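Local structure of lysozyme (3AYQ) at residues Cys13-Glu18 / Cys35-Ile40; Ala43-Cys48 / Ser66-Asn71; Gly88-His93 / Gly107-Leu112. The protein hydrolyses the beta-1,4-linkages between N-acetylmuramic acid and N-acetylglucosamine in bacterial peptidoglycan, and also degrades chitin oligomers. All coordinates share one frame; numbering follows the deposited sequence.

Interaction 1 (Cys13-Glu18 / Cys35-Ile40). With 4NN (N-[(5S,6R)-5-hydroxy-6-(hydroxymethyl)-2-oxo-5,6-dihydro-2H-pyran-3-yl]acetamide), chain B; NAG (2-acetamido-2-deoxy-beta-D-glucopyranose), chain C.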
loop_
_atom_site.group_PDB
_atom_site.type_symbol
_atom_site.label_atom_id
_atom_site.label_comp_id
_atom_site.label_asym_id
_atom_site.label_seq_id
_atom_site.Cartn_x
_atom_site.Cartn_y
_atom_site.Cartn_z
ATOM N N CYS A 13 -5.573 -7.516 -2.352
ATOM C CA CYS A 13 -6.697 -6.645 -2.040
ATOM C C CYS A 13 -6.326 -5.175 -2.147
ATOM O O CYS A 13 -7.081 -4.385 -2.704
ATOM C CB CYS A 13 -7.251 -6.966 -0.652
ATOM S SG CYS A 13 -8.147 -8.546 -0.692
ATOM N N ILE A 14 -5.158 -4.811 -1.631
ATOM C CA ILE A 14 -4.726 -3.425 -1.706
ATOM C C ILE A 14 -4.485 -3.049 -3.165
ATOM O O ILE A 14 -4.872 -1.966 -3.608
ATOM C CB ILE A 14 -3.429 -3.193 -0.893
ATOM C CG1 ILE A 14 -3.696 -3.454 0.593
ATOM C CG2 ILE A 14 -2.930 -1.775 -1.106
ATOM C CD1 ILE A 14 -2.455 -3.414 1.469
ATOM N N CYS A 15 -3.862 -3.956 -3.912
ATOM C CA CYS A 15 -3.569 -3.713 -5.317
ATOM C C CYS A 15 -4.867 -3.465 -6.084
ATOM O O CYS A 15 -4.946 -2.550 -6.902
ATOM C CB CYS A 15 -2.802 -4.905 -5.911
ATOM S SG CYS A 15 -2.054 -4.609 -7.549
ATOM N N LYS A 16 -5.888 -4.270 -5.811
ATOM C CA LYS A 16 -7.173 -4.108 -6.484
ATOM C C LYS A 16 -7.845 -2.798 -6.078
ATOM O O LYS A 16 -8.442 -2.110 -6.903
ATOM C CB LYS A 16 -8.091 -5.284 -6.154
ATOM C CG LYS A 16 -7.640 -6.608 -6.744
ATOM C CD LYS A 16 -8.547 -7.733 -6.265
ATOM C CE LYS A 16 -8.118 -9.076 -6.831
ATOM N NZ LYS A 16 -8.964 -10.181 -6.292
ATOM N N MET A 17 -7.740 -2.460 -4.798
ATOM C CA MET A 17 -8.327 -1.236 -4.265
ATOM C C MET A 17 -7.729 0.019 -4.906
ATOM O O MET A 17 -8.443 0.966 -5.227
ATOM C CB MET A 17 -8.116 -1.192 -2.746
ATOM C CG MET A 17 -8.562 0.095 -2.077
ATOM S SD MET A 17 -10.334 0.383 -2.259
ATOM C CE MET A 17 -10.551 1.831 -1.188
ATOM N N GLU A 18 -6.418 0.010 -5.108
ATOM C CA GLU A 18 -5.721 1.160 -5.673
ATOM C C GLU A 18 -5.825 1.338 -7.180
ATOM O O GLU A 18 -5.915 2.467 -7.665
ATOM C CB GLU A 18 -4.237 1.104 -5.302
ATOM C CG GLU A 18 -3.944 1.161 -3.812
ATOM C CD GLU A 18 -4.325 2.484 -3.185
ATOM O OE1 GLU A 18 -4.518 3.467 -3.928
ATOM O OE2 GLU A 18 -4.420 2.545 -1.941
ATOM N N CYS A 35 1.343 6.744 -8.020
ATOM C CA CYS A 35 1.506 5.979 -9.258
ATOM C C CYS A 35 1.466 4.455 -9.226
ATOM O O CYS A 35 1.782 3.825 -8.224
ATOM C CB CYS A 35 2.833 6.338 -9.914
ATOM S SG CYS A 35 3.186 8.093 -10.223
ATOM N N GLY A 36 1.102 3.884 -10.371
ATOM C CA GLY A 36 1.088 2.442 -10.552
ATOM C C GLY A 36 0.118 1.534 -9.821
ATOM O O GLY A 36 -0.916 1.961 -9.307
ATOM N N TYR A 37 0.480 0.253 -9.795
ATOM C CA TYR A 37 -0.316 -0.797 -9.161
ATOM C C TYR A 37 -0.811 -0.493 -7.755
ATOM O O TYR A 37 -1.961 -0.781 -7.424
ATOM C CB TYR A 37 0.474 -2.109 -9.105
ATOM C CG TYR A 37 0.622 -2.809 -10.429
ATOM C CD1 TYR A 37 1.655 -2.478 -11.309
ATOM C CD2 TYR A 37 -0.274 -3.807 -10.809
ATOM C CE1 TYR A 37 1.791 -3.126 -12.534
ATOM C CE2 TYR A 37 -0.148 -4.460 -12.035
ATOM C CZ TYR A 37 0.885 -4.115 -12.889
ATOM O OH TYR A 37 1.008 -4.757 -14.101
ATOM N N PHE A 38 0.066 0.056 -6.919
ATOM C CA PHE A 38 -0.304 0.366 -5.543
ATOM C C PHE A 38 -0.465 1.857 -5.266
ATOM O O PHE A 38 -0.607 2.262 -4.116
ATOM C CB PHE A 38 0.721 -0.234 -4.570
ATOM C CG PHE A 38 0.661 -1.735 -4.479
ATOM C CD1 PHE A 38 1.238 -2.532 -5.465
ATOM C CD2 PHE A 38 -0.010 -2.351 -3.427
ATOM C CE1 PHE A 38 1.143 -3.924 -5.405
ATOM C CE2 PHE A 38 -0.111 -3.740 -3.356
ATOM C CZ PHE A 38 0.464 -4.526 -4.347
ATOM N N GLN A 39 -0.452 2.663 -6.325
ATOM C CA GLN A 39 -0.607 4.108 -6.198
ATOM C C GLN A 39 0.305 4.691 -5.127
ATOM O O GLN A 39 -0.140 5.363 -4.198
ATOM C CB GLN A 39 -2.072 4.444 -5.914
ATOM C CG GLN A 39 -2.966 4.195 -7.119
ATOM C CD GLN A 39 -2.710 5.194 -8.232
ATOM O OE1 GLN A 39 -3.091 6.361 -8.129
ATOM N NE2 GLN A 39 -2.047 4.745 -9.295
ATOM N N ILE A 40 1.595 4.425 -5.289
ATOM C CA ILE A 40 2.623 4.879 -4.368
ATOM C C ILE A 40 3.154 6.261 -4.719
ATOM O O ILE A 40 3.460 6.550 -5.877
ATOM C CB ILE A 40 3.790 3.863 -4.350
ATOM C CG1 ILE A 40 3.299 2.539 -3.764
ATOM C CG2 ILE A 40 4.953 4.392 -3.538
ATOM C CD1 ILE A 40 4.316 1.427 -3.839
HETATM C C1 4NN B . -3.873 8.113 -2.731
HETATM O O1 4NN B . -4.434 8.483 -3.745
HETATM C C2 4NN B . -4.473 8.402 -1.529
HETATM N N2 4NN B . -5.701 9.001 -1.567
HETATM C C3 4NN B . -3.736 8.102 -0.383
HETATM C C4 4NN B . -2.365 7.377 -0.490
HETATM O O4 4NN B . -1.228 8.165 -0.351
HETATM C C5 4NN B . -2.237 6.668 -1.872
HETATM O O5 4NN B . -2.656 7.591 -2.845
HETATM C C6 4NN B . -2.801 5.244 -1.992
HETATM O O6 4NN B . -3.815 5.049 -1.058
HETATM C C7 4NN B . -6.407 9.282 -0.477
HETATM O O7 4NN B . -5.989 9.068 0.641
HETATM C C8 4NN B . -7.796 9.946 -0.676
HETATM C C1 NAG C . -0.762 8.303 0.959
HETATM C C2 NAG C . 0.693 7.800 0.934
HETATM C C3 NAG C . 1.457 8.134 2.226
HETATM C C4 NAG C . 1.274 9.585 2.689
HETATM C C5 NAG C . -0.209 9.968 2.571
HETATM C C6 NAG C . -0.435 11.443 2.942
HETATM C C7 NAG C . 1.387 5.977 -0.546
HETATM C C8 NAG C . 1.283 4.503 -0.839
HETATM N N2 NAG C . 0.803 6.403 0.564
HETATM O O3 NAG C . 2.837 7.845 2.140
HETATM O O4 NAG C . 1.684 9.828 3.791
HETATM O O5 NAG C . -0.770 9.671 1.304
HETATM O O6 NAG C . -0.192 12.322 1.870
HETATM O O7 NAG C . 1.944 6.692 -1.338
#

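Interaction 2 (Ala43-Cys48 / Ser66-Asn71). With NAG (2-acetamido-2-deoxy-beta-D-glucopyranose), chain D; NAG (2-acetamido-2-deoxy-beta-D-glucopyranose), chain C; NAG (2-acetamido-2-deoxy-beta-D-glucopyranose), chain E.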
loop_
_atom_site.group_PDB
_atom_site.type_symbol
_atom_site.label_atom_id
_atom_site.label_comp_id
_atom_site.label_asym_id
_atom_site.label_seq_id
_atom_site.Cartn_x
_atom_site.Cartn_y
_atom_site.Cartn_z
ATOM N N ALA A 43 7.378 10.048 -1.786
ATOM C CA ALA A 43 7.854 10.004 -0.404
ATOM C C ALA A 43 7.785 8.593 0.168
ATOM O O ALA A 43 8.660 8.173 0.923
ATOM C CB ALA A 43 7.036 10.955 0.459
ATOM N N TYR A 44 6.727 7.873 -0.189
ATOM C CA TYR A 44 6.520 6.502 0.269
ATOM C C TYR A 44 7.622 5.632 -0.331
ATOM O O TYR A 44 8.218 4.792 0.350
ATOM C CB TYR A 44 5.136 6.030 -0.200
ATOM C CG TYR A 44 4.680 4.662 0.274
ATOM C CD1 TYR A 44 5.168 3.499 -0.311
ATOM C CD2 TYR A 44 3.699 4.540 1.262
ATOM C CE1 TYR A 44 4.685 2.240 0.064
ATOM C CE2 TYR A 44 3.212 3.289 1.649
ATOM C CZ TYR A 44 3.706 2.144 1.041
ATOM O OH TYR A 44 3.207 0.907 1.393
ATOM N N TRP A 45 7.892 5.856 -1.611
ATOM C CA TRP A 45 8.914 5.114 -2.329
ATOM C C TRP A 45 10.288 5.358 -1.712
ATOM O O TRP A 45 11.112 4.452 -1.646
ATOM C CB TRP A 45 8.916 5.533 -3.798
ATOM C CG TRP A 45 9.994 4.896 -4.601
ATOM C CD1 TRP A 45 10.034 3.609 -5.056
ATOM C CD2 TRP A 45 11.202 5.518 -5.042
ATOM N NE1 TRP A 45 11.196 3.393 -5.758
ATOM C CE2 TRP A 45 11.932 4.548 -5.764
ATOM C CE3 TRP A 45 11.740 6.803 -4.895
ATOM C CZ2 TRP A 45 13.180 4.824 -6.343
ATOM C CZ3 TRP A 45 12.980 7.078 -5.471
ATOM C CH2 TRP A 45 13.684 6.089 -6.184
ATOM N N ILE A 46 10.530 6.591 -1.277
ATOM C CA ILE A 46 11.797 6.936 -0.644
ATOM C C ILE A 46 11.881 6.192 0.685
ATOM O O ILE A 46 12.885 5.548 0.988
ATOM C CB ILE A 46 11.894 8.456 -0.380
ATOM C CG1 ILE A 46 11.993 9.203 -1.711
ATOM C CG2 ILE A 46 13.083 8.766 0.522
ATOM C CD1 ILE A 46 12.098 10.708 -1.565
ATOM N N ASP A 47 10.808 6.262 1.467
ATOM C CA ASP A 47 10.782 5.602 2.768
ATOM C C ASP A 47 10.897 4.077 2.706
ATOM O O ASP A 47 11.386 3.462 3.652
ATOM C CB ASP A 47 9.519 6.011 3.542
ATOM C CG ASP A 47 9.660 7.369 4.227
ATOM O OD1 ASP A 47 10.577 8.138 3.864
ATOM O OD2 ASP A 47 8.843 7.676 5.128
ATOM N N CYS A 48 10.457 3.458 1.610
ATOM C CA CYS A 48 10.555 2.001 1.507
ATOM C C CYS A 48 11.902 1.546 0.943
ATOM O O CYS A 48 12.077 0.373 0.616
ATOM C CB CYS A 48 9.416 1.418 0.656
ATOM S SG CYS A 48 9.548 1.775 -1.118
ATOM N N SER A 66 4.993 -3.965 -4.818
ATOM C CA SER A 66 4.636 -4.782 -3.663
ATOM C C SER A 66 5.810 -4.921 -2.704
ATOM O O SER A 66 5.618 -5.030 -1.498
ATOM C CB SER A 66 4.132 -6.165 -4.097
ATOM O OG SER A 66 5.122 -6.896 -4.796
ATOM N N LEU A 67 7.033 -4.903 -3.224
ATOM C CA LEU A 67 8.193 -5.009 -2.347
ATOM C C LEU A 67 8.283 -3.730 -1.523
ATOM O O LEU A 67 8.628 -3.754 -0.348
ATOM C CB LEU A 67 9.477 -5.190 -3.157
ATOM C CG LEU A 67 10.771 -5.251 -2.339
ATOM C CD1 LEU A 67 10.742 -6.434 -1.381
ATOM C CD2 LEU A 67 11.947 -5.358 -3.282
ATOM N N CYS A 68 7.965 -2.609 -2.159
ATOM C CA CYS A 68 8.006 -1.316 -1.494
ATOM C C CYS A 68 7.008 -1.310 -0.338
ATOM O O CYS A 68 7.298 -0.791 0.740
ATOM C CB CYS A 68 7.678 -0.217 -2.502
ATOM S SG CYS A 68 7.682 1.486 -1.865
ATOM N N VAL A 69 5.834 -1.892 -0.570
ATOM C CA VAL A 69 4.809 -1.969 0.466
ATOM C C VAL A 69 5.341 -2.845 1.596
ATOM O O VAL A 69 5.213 -2.501 2.768
ATOM C CB VAL A 69 3.494 -2.579 -0.082
ATOM C CG1 VAL A 69 2.496 -2.788 1.051
ATOM C CG2 VAL A 69 2.903 -1.658 -1.136
ATOM N N GLN A 70 5.944 -3.977 1.240
ATOM C CA GLN A 70 6.500 -4.886 2.236
ATOM C C GLN A 70 7.523 -4.156 3.099
ATOM O O GLN A 70 7.488 -4.254 4.316
ATOM C CB GLN A 70 7.168 -6.085 1.552
ATOM C CG GLN A 70 6.194 -7.029 0.865
ATOM C CD GLN A 70 5.426 -7.898 1.844
ATOM O OE1 GLN A 70 5.349 -7.599 3.038
ATOM N NE2 GLN A 70 4.844 -8.979 1.338
ATOM N N ASN A 71 8.433 -3.421 2.462
ATOM C CA ASN A 71 9.458 -2.683 3.196
ATOM C C ASN A 71 8.877 -1.539 4.029
ATOM O O ASN A 71 9.373 -1.238 5.119
ATOM C CB ASN A 71 10.513 -2.123 2.230
ATOM C CG ASN A 71 11.329 -3.212 1.554
ATOM O OD1 ASN A 71 11.378 -4.348 2.019
ATOM N ND2 ASN A 71 11.993 -2.858 0.454
HETATM C C1 NAG D . 7.706 10.790 6.139
HETATM C C2 NAG D . 9.129 11.260 5.846
HETATM C C3 NAG D . 10.078 10.755 6.949
HETATM C C4 NAG D . 9.550 11.129 8.325
HETATM C C5 NAG D . 8.116 10.634 8.490
HETATM C C6 NAG D . 7.543 11.136 9.826
HETATM C C7 NAG D . 9.783 11.596 3.453
HETATM C C8 NAG D . 10.506 10.955 2.297
HETATM N N2 NAG D . 9.584 10.839 4.530
HETATM O O3 NAG D . 11.331 11.342 6.763
HETATM O O4 NAG D . 10.356 10.589 9.328
HETATM O O5 NAG D . 7.303 11.120 7.440
HETATM O O6 NAG D . 7.449 12.542 9.795
HETATM O O7 NAG D . 9.383 12.734 3.348
HETATM C C1 NAG C . -0.762 8.303 0.959
HETATM C C2 NAG C . 0.693 7.800 0.934
HETATM C C3 NAG C . 1.457 8.134 2.226
HETATM C C4 NAG C . 1.274 9.585 2.689
HETATM C C5 NAG C . -0.209 9.968 2.571
HETATM C C6 NAG C . -0.435 11.443 2.942
HETATM C C7 NAG C . 1.387 5.977 -0.546
HETATM C C8 NAG C . 1.283 4.503 -0.839
HETATM N N2 NAG C . 0.803 6.403 0.564
HETATM O O3 NAG C . 2.837 7.845 2.140
HETATM O O4 NAG C . 1.684 9.828 3.791
HETATM O O5 NAG C . -0.770 9.671 1.304
HETATM O O6 NAG C . -0.192 12.322 1.870
HETATM O O7 NAG C . 1.944 6.692 -1.338
HETATM C C1 NAG E . 2.955 10.414 3.969
HETATM C C2 NAG E . 3.080 11.264 5.256
HETATM C C3 NAG E . 4.519 11.755 5.490
HETATM C C4 NAG E . 5.558 10.655 5.279
HETATM C C5 NAG E . 5.226 9.923 3.966
HETATM C C6 NAG E . 6.235 8.824 3.622
HETATM C C7 NAG E . 1.160 12.406 6.140
HETATM C C8 NAG E . 0.293 13.611 6.107
HETATM N N2 NAG E . 2.159 12.385 5.272
HETATM O O3 NAG E . 4.706 12.315 6.759
HETATM O O4 NAG E . 6.848 11.373 5.224
HETATM O O5 NAG E . 3.918 9.409 3.974
HETATM O O6 NAG E . 6.379 7.931 4.685
HETATM O O7 NAG E . 0.934 11.513 6.910
#

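Interaction 3 (Gly88-His93 / Gly107-Leu112). With NAG (2-acetamido-2-deoxy-beta-D-glucopyranose), chain C.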
loop_
_atom_site.group_PDB
_atom_site.type_symbol
_atom_site.label_atom_id
_atom_site.label_comp_id
_atom_site.label_asym_id
_atom_site.label_seq_id
_atom_site.Cartn_x
_atom_site.Cartn_y
_atom_site.Cartn_z
ATOM N N GLY A 88 -4.314 -3.295 9.567
ATOM C CA GLY A 88 -3.290 -2.321 9.894
ATOM C C GLY A 88 -2.453 -1.916 8.688
ATOM O O GLY A 88 -2.157 -0.738 8.499
ATOM N N PHE A 89 -2.070 -2.888 7.866
ATOM C CA PHE A 89 -1.251 -2.611 6.686
ATOM C C PHE A 89 -1.967 -1.735 5.653
ATOM O O PHE A 89 -1.366 -0.833 5.074
ATOM C CB PHE A 89 -0.814 -3.927 6.031
ATOM C CG PHE A 89 0.066 -4.780 6.908
ATOM C CD1 PHE A 89 -0.027 -6.167 6.863
ATOM C CD2 PHE A 89 0.977 -4.200 7.787
ATOM C CE1 PHE A 89 0.770 -6.964 7.682
ATOM C CE2 PHE A 89 1.781 -4.994 8.610
ATOM C CZ PHE A 89 1.674 -6.377 8.556
ATOM N N ALA A 90 -3.246 -2.001 5.417
ATOM C CA ALA A 90 -4.003 -1.212 4.450
ATOM C C ALA A 90 -4.095 0.246 4.898
ATOM O O ALA A 90 -3.897 1.171 4.104
ATOM C CB ALA A 90 -5.406 -1.800 4.277
ATOM N N ARG A 91 -4.395 0.453 6.175
ATOM C CA ARG A 91 -4.515 1.801 6.707
ATOM C C ARG A 91 -3.172 2.528 6.669
ATOM O O ARG A 91 -3.120 3.729 6.415
ATOM C CB ARG A 91 -5.087 1.751 8.126
ATOM C CG ARG A 91 -6.478 1.109 8.172
ATOM C CD ARG A 91 -7.102 1.140 9.567
ATOM N NE ARG A 91 -7.274 2.500 10.070
ATOM C CZ ARG A 91 -7.803 2.794 11.254
ATOM N NH1 ARG A 91 -8.215 1.822 12.056
ATOM N NH2 ARG A 91 -7.912 4.056 11.642
ATOM N N GLU A 92 -2.085 1.797 6.900
ATOM C CA GLU A 92 -0.754 2.398 6.856
ATOM C C GLU A 92 -0.442 2.824 5.427
ATOM O O GLU A 92 0.141 3.879 5.195
ATOM C CB GLU A 92 0.307 1.398 7.325
ATOM C CG GLU A 92 0.369 1.237 8.825
ATOM C CD GLU A 92 0.979 2.448 9.505
ATOM O OE1 GLU A 92 2.225 2.538 9.573
ATOM O OE2 GLU A 92 0.216 3.321 9.961
ATOM N N HIS A 93 -0.840 1.992 4.471
ATOM C CA HIS A 93 -0.594 2.285 3.067
ATOM C C HIS A 93 -1.344 3.541 2.645
ATOM O O HIS A 93 -0.806 4.397 1.946
ATOM C CB HIS A 93 -1.045 1.110 2.196
ATOM C CG HIS A 93 -0.642 1.236 0.759
ATOM N ND1 HIS A 93 0.665 1.110 0.339
ATOM C CD2 HIS A 93 -1.374 1.494 -0.351
ATOM C CE1 HIS A 93 0.722 1.285 -0.970
ATOM N NE2 HIS A 93 -0.501 1.518 -1.413
ATOM N N GLY A 107 -12.309 4.586 6.453
ATOM C CA GLY A 107 -13.101 4.447 5.243
ATOM C C GLY A 107 -12.407 3.650 4.162
ATOM O O GLY A 107 -13.055 2.933 3.396
ATOM N N TYR A 108 -11.086 3.773 4.099
ATOM C CA TYR A 108 -10.303 3.056 3.103
ATOM C C TYR A 108 -10.401 1.563 3.366
ATOM O O TYR A 108 -10.587 0.771 2.440
ATOM C CB TYR A 108 -8.845 3.513 3.158
ATOM C CG TYR A 108 -7.924 2.787 2.203
ATOM C CD1 TYR A 108 -7.240 1.639 2.602
ATOM C CD2 TYR A 108 -7.728 3.253 0.903
ATOM C CE1 TYR A 108 -6.382 0.974 1.731
ATOM C CE2 TYR A 108 -6.870 2.595 0.025
ATOM C CZ TYR A 108 -6.201 1.458 0.444
ATOM O OH TYR A 108 -5.354 0.802 -0.425
ATOM N N TRP A 109 -10.289 1.187 4.637
ATOM C CA TRP A 109 -10.363 -0.213 5.036
ATOM C C TRP A 109 -11.749 -0.787 4.738
ATOM O O TRP A 109 -11.872 -1.899 4.223
ATOM C CB TRP A 109 -10.042 -0.346 6.530
ATOM C CG TRP A 109 -10.211 -1.729 7.097
ATOM C CD1 TRP A 109 -10.938 -2.073 8.200
ATOM C CD2 TRP A 109 -9.629 -2.945 6.606
ATOM N NE1 TRP A 109 -10.849 -3.423 8.429
ATOM C CE2 TRP A 109 -10.052 -3.984 7.465
ATOM C CE3 TRP A 109 -8.793 -3.258 5.526
ATOM C CZ2 TRP A 109 -9.669 -5.317 7.279
ATOM C CZ3 TRP A 109 -8.411 -4.591 5.339
ATOM C CH2 TRP A 109 -8.851 -5.601 6.214
ATOM N N ASN A 110 -12.791 -0.030 5.065
ATOM C CA ASN A 110 -14.148 -0.496 4.811
ATOM C C ASN A 110 -14.452 -0.629 3.321
ATOM O O ASN A 110 -15.127 -1.568 2.910
ATOM C CB ASN A 110 -15.178 0.428 5.474
ATOM C CG ASN A 110 -15.290 0.199 6.963
ATOM O OD1 ASN A 110 -15.071 -0.910 7.443
ATOM N ND2 ASN A 110 -15.653 1.241 7.705
ATOM N N ARG A 111 -13.959 0.304 2.515
ATOM C CA ARG A 111 -14.193 0.258 1.075
ATOM C C ARG A 111 -13.413 -0.900 0.457
ATOM O O ARG A 111 -13.900 -1.583 -0.446
ATOM C CB ARG A 111 -13.765 1.578 0.428
ATOM C CG ARG A 111 -13.857 1.604 -1.092
ATOM C CD ARG A 111 -15.252 1.958 -1.599
ATOM N NE ARG A 111 -15.324 1.903 -3.059
ATOM C CZ ARG A 111 -16.288 2.453 -3.794
ATOM N NH1 ARG A 111 -17.280 3.113 -3.210
ATOM N NH2 ARG A 111 -16.263 2.342 -5.116
ATOM N N LEU A 112 -12.200 -1.122 0.952
ATOM C CA LEU A 112 -11.359 -2.199 0.449
ATOM C C LEU A 112 -12.017 -3.559 0.682
ATOM O O LEU A 112 -11.953 -4.444 -0.169
ATOM C CB LEU A 112 -9.986 -2.142 1.132
ATOM C CG LEU A 112 -8.966 -3.249 0.846
ATOM C CD1 LEU A 112 -7.562 -2.728 1.116
ATOM C CD2 LEU A 112 -9.270 -4.470 1.707
HETATM C C1 NAG C . -0.762 8.303 0.959
HETATM C C2 NAG C . 0.693 7.800 0.934
HETATM C C3 NAG C . 1.457 8.134 2.226
HETATM C C4 NAG C . 1.274 9.585 2.689
HETATM C C5 NAG C . -0.209 9.968 2.571
HETATM C C6 NAG C . -0.435 11.443 2.942
HETATM C C7 NAG C . 1.387 5.977 -0.546
HETATM C C8 NAG C . 1.283 4.503 -0.839
HETATM N N2 NAG C . 0.803 6.403 0.564
HETATM O O3 NAG C . 2.837 7.845 2.140
HETATM O O4 NAG C . 1.684 9.828 3.791
HETATM O O5 NAG C . -0.770 9.671 1.304
HETATM O O6 NAG C . -0.192 12.322 1.870
HETATM O O7 NAG C . 1.944 6.692 -1.338
#

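Interaction 1 (Cys13-Glu18 / Cys35-Ile40)
Glu18, near the C-terminal end of helix 8-19, lies against Tyr37, Phe38 and Gln39 of the hairpin connection between strands 32-35 and 40-41. That connection is a type I beta turn, Gly36 to Gln39, followed by a G1 bulge in which Gln39 and Ile40 both face Cys35. The arrangement is the lysozyme one, with the predicted proton donor at a helix end beside the beta hairpin. Along the Glu18 side chain, CB rests 3.6 Å from Tyr37 O, and CG comes within 3.5 Å of Phe38 O. A bend at chi2 (-66°) then turns the carboxylate obliquely across Gln39, where OE1 approaches Gln39 CB at 3.3 Å; the carboxylate and amide planes are turned 22° apart. CD and OE1 both lie against C6 of the inhibitor's lactone unit 4NN. At the tip, OE2 is hydrogen-bonded to 4NN O6 at 2.7 Å; the same oxygen is bonded by Tyr108 OH, so two hydroxyls hold it in place.

Behind the glutamate the contact is apolar. Cys15 CB covers one face of the Phe38 ring in a CH-pi contact, 4.1 Å from the ring centroid, while its SG, in a disulfide with Cys21, sits at the edge of the Tyr37 ring. Ile14 CG2 reaches the Phe38 edge 3.8 Å from CD2, the two side chains crossing at about a right angle. The turn is itself braced by Gln39, whose OE1 is bonded to Ser34: its NE2 donates an almost straight bond (172°) to a lone pair of Gly36 O at 3.0 Å, an oxygen that also accepts from Gln39 N.

Interaction 2 (Ala43-Cys48 / Ser66-Asn71)
A disulfide between Cys48 and Cys68 joins the end of helix 42-47, a wall of the sugar-binding cleft, to the long helix 62-80. Its sulfurs, Cys48 SG and Cys68 SG, are 2.0 Å apart with a bridge torsion of -95°, and the helix segments cross at 68°. Cys48 is the first residue beyond the helix, and its carbonyl is held as well: Asn71 ND2 donates to Cys48 O at 3.2 Å, nearly in line with the C=O bond, though the acceptor is tilted somewhat from the Asn71 amide plane.

Tyr44 lies alongside the bridge. With CG anti to the backbone N (chi1 -175°), its ring presents an edge to the disulfide, CD1 being 3.6 Å from Cys68 SG, and the hydroxyl extends over helix 62-80 to lie 3.4 Å from Val69 CA. The OH is hydrogen-bonded to His93 ND1, which fixes the far end of the ring. In this glycosyl hydrolase family 22 lysozyme the same ring belongs to the substrate site: the acetamido methyl C8 of the chain C NAG lies over one face, 3.2 Å from Tyr44 CD2, and the ring also stacks with that of Tyr72.

Nearly one helical turn on, Asp47 extends to the sugars, away from residues 66-71. Its two oxygens serve different residues of the glycan. OD1 accepts from N2 of the chain D NAG at 3.0 Å; OD2 takes the O6 hydroxyl of the chain E NAG at 2.5 Å and is also bonded by Tyr76 OH, from farther along helix 62-80.

Interaction 3 (Gly88-His93 / Gly107-Leu112)
Ala90 meets Tyr108, Trp109 and Leu112 in a buried helix-helix contact that sets helix 86-95 against helix 104-112, beside the sugar-binding cleft. The two segments run more nearly antiparallel than parallel, at 122°, with their axes 9.1 Å apart at closest approach. Ala90 is the residue at the centre of the contact. Its CB points toward the other helix and touches Tyr108 CE1, Trp109 CE3 and Leu112 CD1, each at 3.9 Å. It lies in the plane of the Tyr108 ring, at its edge, while that ring's CE1 also comes 3.4 Å from Ala90 O. Trp109 and Tyr108 both carry CG anti to the backbone N (chi1 174° for Trp109), which directs both rings toward helix 86-95, where each touches the alanine methyl.

Toward one end, Arg91 crosses Trp109 at about a right angle, with CG 4.2 Å from Trp109 CB; Arg91 NE is bonded to Thr105 OG1 in the first turn of helix 104-112 and NH2 to Lys102 O in the loop before it. Toward the other end, His93 CD2 lies 4.0 Å from Tyr108 OH, which is near the plane of the imidazole and has its polar partner in Glu18. His93 NE2 is bonded to Phe38 O and, with ND1 also engaged by Tyr44, the rotation of the ring is fixed. The chain C NAG uses this residue twice: its methyl C8 lies over one imidazole face, and its N2 donates to His93 O at 2.9 Å. Helix 8-19 covers the junction through Ile14, which touches both His93 and Tyr108, and helix 62-80 flanks Phe89 on another side of helix 86-95.

Overall arrangement
From the N terminus, interaction 1 closes a loop from helix 8-19 through the first two strands to the turn before strand 40-41. Interaction 2 opens just after it and returns helix 62-80 to helix 42-47; interaction 3 then joins the last two helices, 86-95 and 104-112. The three loops follow one another without nesting or crossing, yet they meet in space. Val69 of interaction 2 packs on Phe38 of interaction 1 and on His93 of interaction 3, and the hairpin turn is linked to helix 86-95. Together they draw the hairpin and five helices round the cleft, where all three touch the chain C sugar.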